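PDB 3CJE: OsmC-like protein from Jannaschia sp., which probably reduces organic hydroperoxides, as its OsmC-like relatives do with reactive cysteines, and so would protect the cell against oxidative stress. Local coordinates for residues L92-V98 with S115-I121; E30-A34 with I67-G72; V15-C19 with P61-I67. All coordinates share one frame; numbering follows the deposited sequence.

Interaction 1: residues L92-V98 with S115-I121; sequences LDVECRV and SFEIDII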
loop_
_atom_site.group_PDB
_atom_site.type_symbol
_atom_site.label_atom_id
_atom_site.label_comp_id
_atom_site.label_asym_id
_atom_site.label_seq_id
_atom_site.Cartn_x
_atom_site.Cartn_y
_atom_site.Cartn_z
ATOM N N LEU A 92 -11.085 7.201 17.840
ATOM C CA LEU A 92 -10.047 7.595 16.911
ATOM C C LEU A 92 -10.588 7.702 15.481
ATOM O O LEU A 92 -11.287 6.788 14.997
ATOM C CB LEU A 92 -8.920 6.570 16.950
ATOM C CG LEU A 92 -7.774 6.779 15.972
ATOM C CD1 LEU A 92 -6.951 8.106 16.202
ATOM C CD2 LEU A 92 -6.864 5.497 16.004
ATOM N N ASP A 93 -10.254 8.806 14.825
ATOM C CA ASP A 93 -10.563 9.006 13.412
ATOM C C ASP A 93 -9.312 9.535 12.727
ATOM O O ASP A 93 -8.661 10.462 13.227
ATOM C CB ASP A 93 -11.679 10.004 13.219
ATOM C CG ASP A 93 -12.178 10.040 11.792
ATOM O OD1 ASP A 93 -11.433 10.490 10.890
ATOM O OD2 ASP A 93 -13.330 9.588 11.587
ATOM N N VAL A 94 -8.970 8.913 11.598
ATOM C CA VAL A 94 -7.836 9.310 10.786
ATOM C C VAL A 94 -8.285 9.514 9.368
ATOM O O VAL A 94 -8.925 8.619 8.800
ATOM C CB VAL A 94 -6.684 8.286 10.844
ATOM C CG1 VAL A 94 -5.534 8.645 9.839
ATOM C CG2 VAL A 94 -6.177 8.172 12.298
ATOM N N GLU A 95 -7.958 10.675 8.809
ATOM C CA GLU A 95 -8.352 11.039 7.437
ATOM C C GLU A 95 -7.072 11.123 6.617
ATOM O O GLU A 95 -6.127 11.800 7.005
ATOM C CB GLU A 95 -9.065 12.395 7.424
ATOM C CG GLU A 95 -10.328 12.476 8.321
ATOM C CD GLU A 95 -11.010 13.898 8.458
ATOM O OE1 GLU A 95 -10.454 14.845 9.093
ATOM O OE2 GLU A 95 -12.157 14.032 7.958
ATOM N N CYS A 96 -7.025 10.436 5.486
ATOM C CA CYS A 96 -5.831 10.386 4.644
ATOM C C CYS A 96 -6.222 10.758 3.209
ATOM O O CYS A 96 -7.259 10.285 2.698
ATOM C CB CYS A 96 -5.238 8.991 4.675
ATOM S SG CYS A 96 -3.845 8.745 3.570
ATOM N N ARG A 97 -5.407 11.607 2.577
ATOM C CA ARG A 97 -5.604 12.002 1.193
ATOM C C ARG A 97 -4.298 11.820 0.466
ATOM O O ARG A 97 -3.236 12.293 0.926
ATOM C CB ARG A 97 -6.061 13.461 1.078
ATOM C CG ARG A 97 -6.288 13.897 -0.345
ATOM C CD ARG A 97 -6.909 15.290 -0.332
ATOM N NE ARG A 97 -7.167 15.807 -1.652
ATOM C CZ ARG A 97 -6.345 16.599 -2.325
ATOM N NH1 ARG A 97 -5.162 16.980 -1.822
ATOM N NH2 ARG A 97 -6.713 17.011 -3.531
ATOM N N VAL A 98 -4.336 11.083 -0.632
ATOM C CA VAL A 98 -3.159 10.849 -1.445
ATOM C C VAL A 98 -3.459 11.286 -2.891
ATOM O O VAL A 98 -4.507 10.955 -3.439
ATOM C CB VAL A 98 -2.683 9.380 -1.405
ATOM C CG1 VAL A 98 -1.360 9.209 -2.191
ATOM C CG2 VAL A 98 -2.495 8.908 0.067
ATOM N N SER A 115 1.285 14.127 -3.450
ATOM C CA SER A 115 1.106 14.565 -2.052
ATOM C C SER A 115 0.496 13.495 -1.179
ATOM O O SER A 115 -0.295 12.681 -1.638
ATOM C CB SER A 115 0.282 15.843 -1.948
ATOM O OG SER A 115 -1.027 15.680 -2.328
ATOM N N PHE A 116 0.885 13.535 0.085
ATOM C CA PHE A 116 0.340 12.690 1.128
ATOM C C PHE A 116 -0.033 13.533 2.350
ATOM O O PHE A 116 0.799 14.278 2.835
ATOM C CB PHE A 116 1.381 11.694 1.626
ATOM C CG PHE A 116 1.646 10.538 0.690
ATOM C CD1 PHE A 116 2.496 10.669 -0.391
ATOM C CD2 PHE A 116 1.026 9.304 0.942
ATOM C CE1 PHE A 116 2.727 9.583 -1.249
ATOM C CE2 PHE A 116 1.283 8.235 0.104
ATOM C CZ PHE A 116 2.086 8.388 -0.988
ATOM N N GLU A 117 -1.259 13.372 2.854
ATOM C CA GLU A 117 -1.744 14.139 4.004
ATOM C C GLU A 117 -2.465 13.194 4.925
ATOM O O GLU A 117 -3.300 12.384 4.451
ATOM C CB GLU A 117 -2.679 15.269 3.526
ATOM C CG GLU A 117 -1.993 16.291 2.636
ATOM C CD GLU A 117 -2.944 17.290 1.911
ATOM O OE1 GLU A 117 -3.977 16.872 1.273
ATOM O OE2 GLU A 117 -2.577 18.494 1.912
ATOM N N ILE A 118 -2.150 13.253 6.213
ATOM C CA ILE A 118 -2.804 12.419 7.247
ATOM C C ILE A 118 -3.219 13.344 8.408
ATOM O O ILE A 118 -2.374 13.970 9.017
ATOM C CB ILE A 118 -1.897 11.282 7.766
ATOM C CG1 ILE A 118 -1.550 10.367 6.588
ATOM C CG2 ILE A 118 -2.596 10.515 8.885
ATOM C CD1 ILE A 118 -0.668 9.180 6.932
ATOM N N ASP A 119 -4.527 13.455 8.623
ATOM C CA ASP A 119 -5.107 14.281 9.711
ATOM C C ASP A 119 -5.665 13.343 10.771
ATOM O O ASP A 119 -6.443 12.436 10.476
ATOM C CB ASP A 119 -6.227 15.143 9.191
ATOM C CG ASP A 119 -5.730 16.290 8.307
ATOM O OD1 ASP A 119 -4.534 16.601 8.291
ATOM O OD2 ASP A 119 -6.599 16.934 7.674
ATOM N N ILE A 120 -5.301 13.598 12.016
ATOM C CA ILE A 120 -5.560 12.670 13.089
ATOM C C ILE A 120 -6.434 13.350 14.146
ATOM O O ILE A 120 -6.132 14.471 14.587
ATOM C CB ILE A 120 -4.231 12.231 13.683
ATOM C CG1 ILE A 120 -3.405 11.416 12.663
ATOM C CG2 ILE A 120 -4.492 11.413 14.969
ATOM C CD1 ILE A 120 -1.937 11.329 12.930
ATOM N N ILE A 121 -7.509 12.665 14.542
ATOM C CA ILE A 121 -8.435 13.127 15.586
ATOM C C ILE A 121 -8.453 12.117 16.724
ATOM O O ILE A 121 -8.930 10.966 16.569
ATOM C CB ILE A 121 -9.872 13.327 15.049
ATOM C CG1 ILE A 121 -9.831 14.249 13.833
ATOM C CG2 ILE A 121 -10.758 13.860 16.188
ATOM C CD1 ILE A 121 -11.202 14.375 13.111
HETATM O O HOH W 1 -9.287 16.574 7.577
HETATM O O HOH W 2 -2.615 14.826 -0.296
#

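Interaction 2: residues E30-A34 with I67-G72; sequences ELDVA and IAGLTG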
loop_
_atom_site.group_PDB
_atom_site.type_symbol
_atom_site.label_atom_id
_atom_site.label_comp_id
_atom_site.label_asym_id
_atom_site.label_seq_id
_atom_site.Cartn_x
_atom_site.Cartn_y
_atom_site.Cartn_z
ATOM N N GLU A 30 -12.324 0.620 10.534
ATOM C CA GLU A 30 -13.255 0.629 9.419
ATOM C C GLU A 30 -12.920 1.799 8.503
ATOM O O GLU A 30 -12.998 2.953 8.926
ATOM C CB GLU A 30 -14.679 0.693 9.954
ATOM C CG GLU A 30 -15.067 -0.623 10.622
ATOM C CD GLU A 30 -16.492 -0.659 11.192
ATOM O OE1 GLU A 30 -17.139 0.402 11.299
ATOM O OE2 GLU A 30 -16.953 -1.777 11.551
ATOM N N LEU A 31 -12.526 1.460 7.268
ATOM C CA LEU A 31 -11.867 2.340 6.351
ATOM C C LEU A 31 -12.800 2.666 5.189
ATOM O O LEU A 31 -13.018 1.827 4.343
ATOM C CB LEU A 31 -10.592 1.665 5.844
ATOM C CG LEU A 31 -9.642 1.236 6.972
ATOM C CD1 LEU A 31 -8.624 0.212 6.571
ATOM C CD2 LEU A 31 -9.033 2.507 7.629
ATOM N N ASP A 32 -13.311 3.891 5.172
ATOM C CA ASP A 32 -14.181 4.392 4.125
ATOM C C ASP A 32 -13.303 5.059 3.067
ATOM O O ASP A 32 -12.883 6.201 3.215
ATOM C CB ASP A 32 -15.157 5.409 4.715
ATOM C CG ASP A 32 -16.066 6.064 3.680
ATOM O OD1 ASP A 32 -16.151 5.625 2.471
ATOM O OD2 ASP A 32 -16.697 7.081 4.115
ATOM N N VAL A 33 -13.005 4.317 2.004
ATOM C CA VAL A 33 -12.131 4.792 0.929
ATOM C C VAL A 33 -12.940 5.360 -0.203
ATOM O O VAL A 33 -14.031 4.847 -0.542
ATOM C CB VAL A 33 -11.228 3.637 0.383
ATOM C CG1 VAL A 33 -10.341 4.103 -0.771
ATOM C CG2 VAL A 33 -10.393 3.028 1.507
ATOM N N ALA A 34 -12.484 6.481 -0.745
ATOM C CA ALA A 34 -13.089 7.015 -1.949
ATOM C C ALA A 34 -12.041 7.341 -3.002
ATOM O O ALA A 34 -11.004 7.932 -2.678
ATOM C CB ALA A 34 -13.848 8.302 -1.639
ATOM N N ILE A 67 -4.322 2.781 0.025
ATOM C CA ILE A 67 -4.650 3.877 0.951
ATOM C C ILE A 67 -5.293 3.349 2.241
ATOM O O ILE A 67 -5.039 3.868 3.319
ATOM C CB ILE A 67 -5.464 5.010 0.301
ATOM C CG1 ILE A 67 -5.383 6.289 1.159
ATOM C CG2 ILE A 67 -6.886 4.596 -0.027
ATOM C CD1 ILE A 67 -5.966 7.541 0.515
ATOM N N ALA A 68 -6.104 2.287 2.123
ATOM C CA ALA A 68 -6.675 1.610 3.299
ATOM C C ALA A 68 -5.548 1.027 4.167
ATOM O O ALA A 68 -5.570 1.159 5.380
ATOM C CB ALA A 68 -7.667 0.530 2.907
ATOM N N GLY A 69 -4.571 0.394 3.541
ATOM C CA GLY A 69 -3.412 -0.142 4.245
ATOM C C GLY A 69 -2.655 0.914 4.998
ATOM O O GLY A 69 -2.301 0.759 6.154
ATOM N N LEU A 70 -2.389 2.036 4.332
ATOM C CA LEU A 70 -1.634 3.132 4.961
ATOM C C LEU A 70 -2.406 3.675 6.142
ATOM O O LEU A 70 -1.857 3.815 7.213
ATOM C CB LEU A 70 -1.408 4.220 3.933
ATOM C CG LEU A 70 -0.706 5.456 4.491
ATOM C CD1 LEU A 70 0.656 5.170 5.223
ATOM C CD2 LEU A 70 -0.570 6.502 3.380
ATOM N N THR A 71 -3.704 3.944 5.948
ATOM C CA THR A 71 -4.543 4.523 7.013
ATOM C C THR A 71 -4.634 3.541 8.189
ATOM O O THR A 71 -4.484 3.927 9.362
ATOM C CB THR A 71 -5.923 4.904 6.468
ATOM O OG1 THR A 71 -5.737 5.732 5.294
ATOM C CG2 THR A 71 -6.750 5.647 7.510
ATOM N N GLY A 72 -4.882 2.271 7.888
ATOM C CA GLY A 72 -4.978 1.228 8.896
ATOM C C GLY A 72 -3.683 1.019 9.661
ATOM O O GLY A 72 -3.708 0.783 10.857
#

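Interaction 3: residues V15-C19 with P61-I67; sequences VVFTC and PPLALFI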
loop_
_atom_site.group_PDB
_atom_site.type_symbol
_atom_site.label_atom_id
_atom_site.label_comp_id
_atom_site.label_asym_id
_atom_site.label_seq_id
_atom_site.Cartn_x
_atom_site.Cartn_y
_atom_site.Cartn_z
ATOM N N VAL A 15 -4.816 11.591 -9.987
ATOM C CA VAL A 15 -5.587 10.533 -9.381
ATOM C C VAL A 15 -5.582 10.854 -7.886
ATOM O O VAL A 15 -4.519 11.113 -7.319
ATOM C CB VAL A 15 -5.020 9.102 -9.676
ATOM C CG1 VAL A 15 -5.774 8.048 -8.799
ATOM C CG2 VAL A 15 -5.098 8.773 -11.184
ATOM N N VAL A 16 -6.761 10.902 -7.257
ATOM C CA VAL A 16 -6.904 11.351 -5.858
ATOM C C VAL A 16 -7.749 10.321 -5.148
ATOM O O VAL A 16 -8.843 10.017 -5.578
ATOM C CB VAL A 16 -7.574 12.747 -5.714
ATOM C CG1 VAL A 16 -7.723 13.122 -4.259
ATOM C CG2 VAL A 16 -6.771 13.812 -6.501
ATOM N N PHE A 17 -7.210 9.782 -4.055
ATOM C CA PHE A 17 -7.961 8.931 -3.148
ATOM C C PHE A 17 -7.964 9.541 -1.759
ATOM O O PHE A 17 -6.998 10.180 -1.327
ATOM C CB PHE A 17 -7.347 7.529 -3.051
ATOM C CG PHE A 17 -7.755 6.594 -4.154
ATOM C CD1 PHE A 17 -7.252 6.734 -5.424
ATOM C CD2 PHE A 17 -8.675 5.570 -3.928
ATOM C CE1 PHE A 17 -7.640 5.842 -6.453
ATOM C CE2 PHE A 17 -9.036 4.675 -4.979
ATOM C CZ PHE A 17 -8.524 4.826 -6.203
ATOM N N THR A 18 -9.068 9.307 -1.069
ATOM C CA THR A 18 -9.162 9.606 0.342
ATOM C C THR A 18 -9.579 8.377 1.145
ATOM O O THR A 18 -10.160 7.434 0.611
ATOM C CB THR A 18 -10.163 10.718 0.607
ATOM O OG1 THR A 18 -11.499 10.337 0.201
ATOM C CG2 THR A 18 -9.741 12.012 -0.134
ATOM N N CYS A 19 -9.322 8.433 2.441
ATOM C CA CYS A 19 -9.753 7.370 3.349
ATOM C C CYS A 19 -10.076 8.004 4.665
ATOM O O CYS A 19 -9.260 8.754 5.199
ATOM C CB CYS A 19 -8.655 6.365 3.520
ATOM S SG CYS A 19 -9.125 4.942 4.556
ATOM N N PRO A 61 -10.194 -1.296 -6.505
ATOM C CA PRO A 61 -8.964 -1.130 -7.251
ATOM C C PRO A 61 -7.738 -1.145 -6.352
ATOM O O PRO A 61 -7.821 -0.914 -5.140
ATOM C CB PRO A 61 -9.099 0.257 -7.908
ATOM C CG PRO A 61 -10.007 0.996 -6.991
ATOM C CD PRO A 61 -10.933 -0.025 -6.371
ATOM N N PRO A 62 -6.582 -1.444 -6.956
ATOM C CA PRO A 62 -5.364 -1.539 -6.154
ATOM C C PRO A 62 -5.053 -0.318 -5.285
ATOM O O PRO A 62 -4.600 -0.455 -4.143
ATOM C CB PRO A 62 -4.274 -1.727 -7.223
ATOM C CG PRO A 62 -4.947 -2.406 -8.341
ATOM C CD PRO A 62 -6.339 -1.799 -8.372
ATOM N N LEU A 63 -5.287 0.903 -5.776
ATOM C CA LEU A 63 -4.919 2.080 -4.969
ATOM C C LEU A 63 -5.841 2.187 -3.738
ATOM O O LEU A 63 -5.461 2.829 -2.731
ATOM C CB LEU A 63 -4.947 3.368 -5.794
ATOM C CG LEU A 63 -3.802 3.502 -6.817
ATOM C CD1 LEU A 63 -3.862 4.893 -7.489
ATOM C CD2 LEU A 63 -2.480 3.239 -6.205
ATOM N N ALA A 64 -7.059 1.635 -3.831
ATOM C CA ALA A 64 -7.962 1.615 -2.646
ATOM C C ALA A 64 -7.361 0.741 -1.556
ATOM O O ALA A 64 -7.388 1.090 -0.380
ATOM C CB ALA A 64 -9.410 1.101 -2.998
ATOM N N LEU A 65 -6.849 -0.432 -1.944
ATOM C CA LEU A 65 -6.179 -1.292 -0.952
ATOM C C LEU A 65 -4.963 -0.568 -0.367
ATOM O O LEU A 65 -4.716 -0.650 0.838
ATOM C CB LEU A 65 -5.814 -2.640 -1.562
ATOM C CG LEU A 65 -6.941 -3.566 -2.003
ATOM C CD1 LEU A 65 -6.315 -4.935 -2.428
ATOM C CD2 LEU A 65 -7.941 -3.787 -0.935
ATOM N N PHE A 66 -4.159 0.115 -1.202
ATOM C CA PHE A 66 -2.990 0.852 -0.712
ATOM C C PHE A 66 -3.372 1.898 0.347
ATOM O O PHE A 66 -2.795 1.947 1.425
ATOM C CB PHE A 66 -2.274 1.556 -1.869
ATOM C CG PHE A 66 -1.223 2.498 -1.409
ATOM C CD1 PHE A 66 -0.029 2.037 -0.875
ATOM C CD2 PHE A 66 -1.457 3.880 -1.407
ATOM C CE1 PHE A 66 0.938 2.949 -0.420
ATOM C CE2 PHE A 66 -0.471 4.781 -0.948
ATOM C CZ PHE A 66 0.702 4.296 -0.447
ATOM N N ILE A 67 -4.322 2.781 0.025
ATOM C CA ILE A 67 -4.650 3.877 0.951
ATOM C C ILE A 67 -5.293 3.349 2.241
ATOM O O ILE A 67 -5.039 3.868 3.319
ATOM C CB ILE A 67 -5.464 5.010 0.301
ATOM C CG1 ILE A 67 -5.383 6.289 1.159
ATOM C CG2 ILE A 67 -6.886 4.596 -0.027
ATOM C CD1 ILE A 67 -5.966 7.541 0.515
#

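Interaction 1: residues L92-V98 with S115-I121
Strands 93-105 and 108-121 form a long antiparallel beta hairpin, and here Asp93-Val98 pairs with Phe116-Ile121 near its open end. The hydrogen-bonded pairs are Asp93-Ile121, Glu95-Asp119 and Arg97-Glu117, each closed by two backbone bonds; Glu95 N to Asp119 O is 2.9 Å and Asp119 N to Glu95 O 2.8 Å.

The side chains of these pairs share one face, which is polar apart from Ile121. Arg97 and Glu117 lie side by side and point the same way. Arg97 has CG anti to the backbone N (chi1 -179°) and its chain extended to NE, which brings the guanidinium alongside the Glu117 carboxylate, their planes 47° apart; OE1 meets the guanidinium edge in plane, and the NH1-OE1 salt bridge is weak at 3.3 Å. One water ties Arg97 O, Ser115 OG and Glu117 OE1 together. Another donates to Glu95 OE1 (2.6 Å) and Asp119 OD2 (2.7 Å), bridging two acids whose like charges it probably screens. Stronger salt bridges join Glu117 OE2 to Arg155 NH2 and Asp119 OD1 to Arg157 NE, both arginines of the second subunit.

The other face is apolar. Val98 CG1 sits over one face of the Phe116 ring, 3.8 Å from its centroid, offset toward the rim, and Val94 CG1 packs on Ile118 CG2 at 3.6 Å.

Helix 62-81 covers Val94 and Cys96 on this apolar face, while helix 143-148 reaches Phe116 and Ile118. Strand 13-24 pairs with the far edge of 93-105, and a strand of the second subunit runs parallel to 116-120, continuing the sheet across the interface.

Interaction 2: residues E30-A34 with I67-G72
Leu31 and Val33 of strand 28-37 pack on Ile67, Ala68 and Thr71 of helix 62-81, which lies against one face of the sheet. The short axes, 9.1 Å apart, run at 141° to each other.

Apolar contacts carry the meeting. Leu31 uses its two branches separately: CD1 rests on Ala68, 3.8 Å from CB and 3.4 Å from the carbonyl O, while CD2 lies 3.9 Å from Thr71 CG2 as the two side chains slide past each other in opposite directions. Val33 also straddles the helix surface, CG1 against Ile67 CG2 (3.6 Å) and CG2 over Ala68 CB (4.0 Å). Ile67 CG2 can meet it because CG1 is anti to the backbone N (chi1 -162°).

The side-chain hydrogen bond here lies within the helix: Ile67 O accepts from Thr71 N and, at 2.8 Å, from Thr71 OG1, the two donors coming from opposite faces of its carbonyl plane. The hydroxyl is thus satisfied inside the core, and Thr71 CG2 is turned to Leu31.

No hydrogen bond crosses between strand and helix, so apolar packing, mostly of methyl groups, joins them; the small Ala68 side chain is consistent with Leu31 coming so near the helix backbone.

Interaction 3: residues V15-C19 with P61-I67
Phe17 of strand 13-24, the middle strand of the antiparallel sheet that this chain contributes to the OsmC-like fold, points at the first turns of helix 62-81, with Pro61 at the helix N-cap position. The short strand and helix axes come within 8.7 Å and run at 43° to each other.

One group of contacts is made by the Phe17 ring. Leu63 CB stands over one face in a CH-pi contact, 4.0 Å from the centroid and 23° off the ring normal, with the two side chains at about a right angle. Pro61 CG approaches the ring edge, 4.2 Å from Phe17 CZ, and Ala64 CB lies 4.1 Å from CE2. The ring thus lies against the start of the helix, with Ile67 CG2 also near it. Phe43 of strand 41-47 also packs on Pro61 and Ala64.

Aliphatic contacts extend the packing along the strand. Val15 CG1 meets Leu63 CD1 at 3.9 Å. At the other end Cys19 CB lies 4.0 Å from Ile67 CG1. Leu63 also packs on Leu144 of the second subunit.

The extended Ile67 chain, chi2 171°, reaches the strand backbone itself, its CD1 ending 3.4 Å from Phe17 O and 3.8 Å from Phe17 CB.

Interactions 2 and 3 are buried helix-on-sheet contacts, made by adjacent strands on successive parts of helix 62-81; they share Ile67, which touches Val33 in one and Phe17 and Cys19 in the other. Interaction 1 lies within the sheet and is only partly buried. Its apolar face adjoins the same helix, Val98 CG2 lying 3.8 Å from Ile67 CD1, whereas its opposite face carries charges, waters and salt bridges to the second subunit. Backbone hydrogen bonds hold interaction 1 together; the helix contacts have none across them and rely on apolar packing, with an aromatic ring added in interaction 3. All three also touch the second subunit.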